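Local structure of biliverdin reductase (Synechocystis sp., 5B3T) at residues 155-161 against 248-254; 202-208 against 220-226. The protein probably reduces biliverdin to bilirubin with NADPH, as a Rossmann-fold member of the Gfo/Idh/MocA oxidoreductase family. One frame throughout, in Å; residues are numbered along the deposited sequence.

In the fold
Contacts 1 and 2 are two strand pairings of one mixed beta-sheet in the C-terminal alpha/beta domain. Strand 233-241 lies between them, hydrogen-bonded through its backbone to 220-226 on one edge and to 155-161 on the other, so the contact centres are 14 Å apart and their nearest atoms about 5 Å. Contact 2 includes 199-210, an outermost strand of the sheet within the chain, whereas contact 1 is interior. No NADP is bound here, and neither contact touches the residues known to bind it: the side chain of Y158 is about 10 Å from that of Y105, and the side chain of C220 about 10 Å from that of N84. The phosphate of contact 1 sits on R249.

Contact 1. Residues 155-161 against 248-254; sequences YARYSTI and ERIFTLH. With PO4 (phosphate ion), chain D.
E248 reaches across to three side chains of strand 155-161. Its CB packs on CB of I161, 4.0 Å away. With CG anti to the backbone N (chi1 -162°) and the chain extended beyond it, the side chain runs over the neighbouring strand and brings CG and CD past S159. There OE1 accepts a bond from S159 OG at 2.6 Å, the hydroxyl coming from above the carboxylate plane, and also touches CD1 of I161. OE2 meets the edge of the R157 guanidinium in a long, weak salt bridge, 3.3 Å from NH1; the stronger partner of R157 is E235, which NE binds. Without this carboxylate, as with an alanine here, the S159 hydroxyl would probably lose its acceptor and R157 NH1 its weak second charge partner.

The opposite face carries an offset stack of Y158 and F251, ring centroids 4.7 Å apart and planes at 19°. CB of Y158 lies over the F251 ring, 4.1 Å from its centroid, a CH-pi contact. Helix 183-189 packs against both aromatic side chains. On this same face, R249 points its guanidinium edge at the phosphate, probably from the crystallisation liquor, with NE 2.7 Å from O4 in a nearly straight bond (172°) and NH2 2.9 Å from O2; NH1 is paired with E265. Back on the face of E248, at the other end of the ladder, the rings of Y155 and H254 meet rim to rim, while Y155 OH bonds to E235 and H254 ND1 to T259. Backbone bonds join the strands at Y155-H254, R157-T252, S159-I250 and I161-E248, that from Y155 N to H254 O being weak: the antiparallel ladder of an interior strand pair in the C-terminal sheet of a Gfo/Idh/MocA oxidoreductase.

Contact 2. Residues 202-208 against 220-226; sequences VDAQCRF and CLATAYL
Strands 202-208 and 220-226 run antiparallel at 174°, their axes 4.6 Å apart, with paired backbone bonds at D203-Y225, Q205-T223 and R207-L221. On the face of the hydrogen-bonded pairs, the Q205 chain bends at chi2 (80°) and brings OE1 back over the neighbouring strand. T223 OG1 donates to it at 3.0 Å, in the plane of the amide carbonyl. The same oxygen lies at the edge of the Y225 ring, 3.7 Å from CE2, with amide and ring planes 36° apart.

The other face is apolar. V202 and L226 lie side by side, both methyls of the valine within 3.8 Å of L226 CD2. Small side chains follow: CB of A204 faces CB of A224, and SG of C206 rests 3.9 Å from CB of A222. At the end, CD1 and CE1 of F208 close on CB of C220, with CD1 3.6 Å away; H175 meets the F208 ring edge-to-face. Helix 309-325 packs on V202, A204, C206 and L226. The chemistry thus divides the hairpin: an apolar face with small central residues, consistent with close packing of the helix, and a more exposed face of mostly polar side chains, with L221 among them.

Contact 1. Residues 155-161 against 248-254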
# COMPACT_ATOMS: atom_id res chain seq x y z
N TYR A 155 -7.34 -19.12 -12.23
CA TYR A 155 -6.76 -19.54 -10.96
C TYR A 155 -5.53 -18.68 -10.68
O TYR A 155 -4.64 -18.59 -11.53
CB TYR A 155 -6.39 -21.02 -10.99
CG TYR A 155 -5.97 -21.61 -9.66
CD1 TYR A 155 -6.63 -21.28 -8.49
CD2 TYR A 155 -4.92 -22.52 -9.59
CE1 TYR A 155 -6.25 -21.83 -7.27
CE2 TYR A 155 -4.53 -23.07 -8.38
CZ TYR A 155 -5.20 -22.72 -7.22
OH TYR A 155 -4.81 -23.27 -6.02
N ALA A 156 -5.50 -18.06 -9.51
CA ALA A 156 -4.38 -17.22 -9.11
C ALA A 156 -4.05 -17.49 -7.65
O ALA A 156 -4.94 -17.78 -6.84
CB ALA A 156 -4.67 -15.73 -9.31
N ARG A 157 -2.77 -17.38 -7.31
CA ARG A 157 -2.32 -17.58 -5.94
C ARG A 157 -1.27 -16.54 -5.61
O ARG A 157 -0.26 -16.42 -6.31
CB ARG A 157 -1.76 -18.99 -5.72
CG ARG A 157 -1.37 -19.27 -4.28
CD ARG A 157 -1.11 -20.74 -4.04
NE ARG A 157 -1.33 -21.09 -2.64
CZ ARG A 157 -0.38 -21.06 -1.72
NH1 ARG A 157 0.85 -20.70 -2.06
NH2 ARG A 157 -0.65 -21.39 -0.47
N TYR A 158 -1.52 -15.78 -4.54
CA TYR A 158 -0.62 -14.74 -4.06
C TYR A 158 -0.31 -15.04 -2.60
O TYR A 158 -1.19 -14.90 -1.74
CB TYR A 158 -1.27 -13.36 -4.23
CG TYR A 158 -0.53 -12.19 -3.61
CD1 TYR A 158 0.86 -12.15 -3.59
CD2 TYR A 158 -1.22 -11.12 -3.08
CE1 TYR A 158 1.53 -11.08 -3.02
CE2 TYR A 158 -0.57 -10.04 -2.52
CZ TYR A 158 0.81 -10.02 -2.49
OH TYR A 158 1.47 -8.95 -1.93
N SER A 159 0.91 -15.47 -2.33
CA SER A 159 1.30 -15.93 -1.00
C SER A 159 2.55 -15.21 -0.55
O SER A 159 3.56 -15.19 -1.27
CB SER A 159 1.52 -17.45 -0.98
OG SER A 159 1.93 -17.88 0.30
N THR A 160 2.49 -14.62 0.65
CA THR A 160 3.63 -13.97 1.28
C THR A 160 3.82 -14.60 2.65
O THR A 160 2.99 -14.40 3.55
CB THR A 160 3.41 -12.46 1.40
OG1 THR A 160 3.00 -11.94 0.13
CG2 THR A 160 4.69 -11.77 1.82
N ILE A 161 4.89 -15.36 2.82
CA ILE A 161 5.23 -15.98 4.10
C ILE A 161 6.63 -15.52 4.48
O ILE A 161 7.58 -15.70 3.71
CB ILE A 161 5.15 -17.51 4.05
CG1 ILE A 161 3.69 -17.95 3.92
CG2 ILE A 161 5.78 -18.11 5.29
CD1 ILE A 161 3.50 -19.45 3.84
N GLU A 248 8.12 -17.54 1.51
CA GLU A 248 7.43 -17.65 0.23
C GLU A 248 7.01 -16.26 -0.22
O GLU A 248 6.35 -15.54 0.54
CB GLU A 248 6.21 -18.57 0.35
CG GLU A 248 5.68 -19.08 -0.98
CD GLU A 248 4.42 -19.91 -0.83
OE1 GLU A 248 3.74 -19.79 0.21
OE2 GLU A 248 4.10 -20.69 -1.76
N ARG A 249 7.40 -15.89 -1.44
CA ARG A 249 6.92 -14.67 -2.10
C ARG A 249 6.51 -15.08 -3.51
O ARG A 249 7.31 -15.01 -4.45
CB ARG A 249 7.97 -13.56 -2.11
CG ARG A 249 8.11 -12.82 -0.80
CD ARG A 249 8.62 -11.40 -1.02
NE ARG A 249 9.97 -11.38 -1.60
CZ ARG A 249 10.40 -10.46 -2.46
NH1 ARG A 249 9.59 -9.48 -2.85
NH2 ARG A 249 11.63 -10.51 -2.93
N ILE A 250 5.25 -15.49 -3.66
CA ILE A 250 4.75 -16.05 -4.91
C ILE A 250 3.53 -15.26 -5.36
O ILE A 250 2.66 -14.92 -4.54
CB ILE A 250 4.39 -17.55 -4.76
CG1 ILE A 250 5.63 -18.36 -4.36
CG2 ILE A 250 3.79 -18.10 -6.04
CD1 ILE A 250 6.71 -18.37 -5.40
N PHE A 251 3.47 -14.96 -6.65
CA PHE A 251 2.28 -14.40 -7.29
C PHE A 251 2.12 -15.13 -8.62
O PHE A 251 2.85 -14.84 -9.58
CB PHE A 251 2.39 -12.89 -7.48
CG PHE A 251 1.06 -12.19 -7.62
CD1 PHE A 251 -0.07 -12.87 -8.02
CD2 PHE A 251 0.95 -10.83 -7.35
CE1 PHE A 251 -1.28 -12.23 -8.15
CE2 PHE A 251 -0.26 -10.18 -7.48
CZ PHE A 251 -1.38 -10.88 -7.88
N THR A 252 1.19 -16.07 -8.68
CA THR A 252 0.97 -16.91 -9.85
C THR A 252 -0.45 -16.70 -10.36
O THR A 252 -1.39 -16.67 -9.56
CB THR A 252 1.20 -18.38 -9.52
OG1 THR A 252 2.54 -18.56 -9.04
CG2 THR A 252 1.00 -19.25 -10.76
N LEU A 253 -0.59 -16.54 -11.67
CA LEU A 253 -1.89 -16.39 -12.31
C LEU A 253 -1.97 -17.35 -13.49
O LEU A 253 -1.14 -17.28 -14.41
CB LEU A 253 -2.13 -14.95 -12.76
CG LEU A 253 -2.01 -13.86 -11.69
CD1 LEU A 253 -0.61 -13.26 -11.66
CD2 LEU A 253 -3.06 -12.77 -11.86
N HIS A 254 -2.96 -18.24 -13.47
CA HIS A 254 -3.15 -19.24 -14.51
C HIS A 254 -4.29 -18.81 -15.43
O HIS A 254 -5.40 -18.56 -14.96
CB HIS A 254 -3.45 -20.62 -13.91
CG HIS A 254 -2.34 -21.19 -13.09
ND1 HIS A 254 -1.20 -21.72 -13.65
CD2 HIS A 254 -2.20 -21.34 -11.75
CE1 HIS A 254 -0.40 -22.16 -12.70
NE2 HIS A 254 -0.99 -21.94 -11.53
P PO4 D . 13.39 -13.07 -0.89
O1 PO4 D . 14.00 -14.18 -1.71
O2 PO4 D . 13.78 -11.74 -1.49
O3 PO4 D . 13.89 -13.15 0.53
O4 PO4 D . 11.88 -13.21 -0.91

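Contact 2. Residues 202-208 against 220-226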
# COMPACT_ATOMS: atom_id res chain seq x y z
N VAL A 202 -16.34 -14.69 -0.75
CA VAL A 202 -15.15 -14.64 0.09
C VAL A 202 -15.28 -15.68 1.19
O VAL A 202 -16.33 -15.80 1.82
CB VAL A 202 -14.94 -13.24 0.71
CG1 VAL A 202 -13.70 -13.23 1.59
CG2 VAL A 202 -14.84 -12.18 -0.35
N ASP A 203 -14.20 -16.43 1.43
CA ASP A 203 -13.99 -17.19 2.65
C ASP A 203 -12.62 -16.81 3.18
O ASP A 203 -11.65 -16.80 2.42
CB ASP A 203 -14.08 -18.71 2.43
CG ASP A 203 -15.33 -19.11 1.68
OD1 ASP A 203 -16.43 -18.98 2.26
OD2 ASP A 203 -15.21 -19.58 0.53
N ALA A 204 -12.53 -16.50 4.47
CA ALA A 204 -11.27 -16.04 5.04
C ALA A 204 -11.14 -16.56 6.46
O ALA A 204 -12.13 -16.66 7.19
CB ALA A 204 -11.17 -14.51 5.02
N GLN A 205 -9.91 -16.90 6.84
CA GLN A 205 -9.57 -17.31 8.20
C GLN A 205 -8.32 -16.56 8.64
O GLN A 205 -7.45 -16.25 7.84
CB GLN A 205 -9.34 -18.82 8.30
CG GLN A 205 -10.53 -19.69 7.90
CD GLN A 205 -10.66 -19.83 6.39
OE1 GLN A 205 -9.68 -19.74 5.66
NE2 GLN A 205 -11.88 -20.04 5.92
N CYS A 206 -8.25 -16.28 9.94
CA CYS A 206 -7.12 -15.56 10.52
C CYS A 206 -6.75 -16.21 11.84
O CYS A 206 -7.58 -16.31 12.74
CB CYS A 206 -7.46 -14.08 10.71
SG CYS A 206 -6.03 -13.00 10.89
N ARG A 207 -5.50 -16.66 11.95
CA ARG A 207 -4.99 -17.31 13.14
C ARG A 207 -3.80 -16.52 13.68
O ARG A 207 -2.91 -16.13 12.91
CB ARG A 207 -4.58 -18.76 12.86
CG ARG A 207 -3.92 -19.45 14.04
CD ARG A 207 -3.63 -20.92 13.77
NE ARG A 207 -3.05 -21.56 14.95
CZ ARG A 207 -2.75 -22.85 15.04
NH1 ARG A 207 -2.96 -23.65 14.01
NH2 ARG A 207 -2.23 -23.33 16.16
N PHE A 208 -3.78 -16.29 14.99
CA PHE A 208 -2.69 -15.59 15.65
C PHE A 208 -2.03 -16.48 16.69
O PHE A 208 -2.68 -17.32 17.32
CB PHE A 208 -3.18 -14.30 16.32
CG PHE A 208 -3.59 -13.22 15.36
CD1 PHE A 208 -2.64 -12.37 14.81
CD2 PHE A 208 -4.92 -13.04 15.02
CE1 PHE A 208 -3.01 -11.37 13.93
CE2 PHE A 208 -5.30 -12.04 14.13
CZ PHE A 208 -4.34 -11.20 13.59
N CYS A 220 1.32 -14.82 12.75
CA CYS A 220 -0.03 -14.78 12.23
C CYS A 220 -0.07 -15.52 10.90
O CYS A 220 0.91 -15.54 10.15
CB CYS A 220 -0.53 -13.33 12.03
SG CYS A 220 0.26 -12.41 10.70
N LEU A 221 -1.20 -16.16 10.64
CA LEU A 221 -1.47 -16.80 9.36
C LEU A 221 -2.88 -16.42 8.95
O LEU A 221 -3.85 -16.79 9.62
CB LEU A 221 -1.32 -18.32 9.43
CG LEU A 221 -1.75 -19.06 8.16
CD1 LEU A 221 -0.93 -18.59 6.96
CD2 LEU A 221 -1.63 -20.57 8.34
N ALA A 222 -3.00 -15.66 7.86
CA ALA A 222 -4.29 -15.20 7.37
C ALA A 222 -4.46 -15.68 5.94
O ALA A 222 -3.58 -15.49 5.10
CB ALA A 222 -4.40 -13.68 7.45
N THR A 223 -5.61 -16.31 5.67
CA THR A 223 -5.89 -16.90 4.38
C THR A 223 -7.24 -16.40 3.89
O THR A 223 -8.21 -16.39 4.64
CB THR A 223 -5.91 -18.43 4.46
OG1 THR A 223 -6.83 -18.84 5.48
CG2 THR A 223 -4.53 -18.96 4.81
N ALA A 224 -7.29 -15.97 2.63
CA ALA A 224 -8.53 -15.53 2.00
C ALA A 224 -8.68 -16.23 0.66
O ALA A 224 -7.75 -16.23 -0.15
CB ALA A 224 -8.55 -14.01 1.82
N TYR A 225 -9.84 -16.83 0.44
CA TYR A 225 -10.15 -17.54 -0.80
C TYR A 225 -11.29 -16.81 -1.48
O TYR A 225 -12.40 -16.73 -0.94
CB TYR A 225 -10.48 -19.00 -0.52
CG TYR A 225 -9.38 -19.69 0.26
CD1 TYR A 225 -8.16 -19.97 -0.33
CD2 TYR A 225 -9.56 -20.03 1.60
CE1 TYR A 225 -7.14 -20.59 0.38
CE2 TYR A 225 -8.55 -20.65 2.31
CZ TYR A 225 -7.34 -20.93 1.70
OH TYR A 225 -6.33 -21.54 2.40
N LEU A 226 -11.02 -16.26 -2.66
CA LEU A 226 -11.90 -15.31 -3.32
C LEU A 226 -12.44 -15.89 -4.62
O LEU A 226 -11.73 -16.58 -5.35
CB LEU A 226 -11.16 -14.00 -3.64
CG LEU A 226 -10.38 -13.31 -2.52
CD1 LEU A 226 -9.67 -12.08 -3.06
CD2 LEU A 226 -11.30 -12.92 -1.37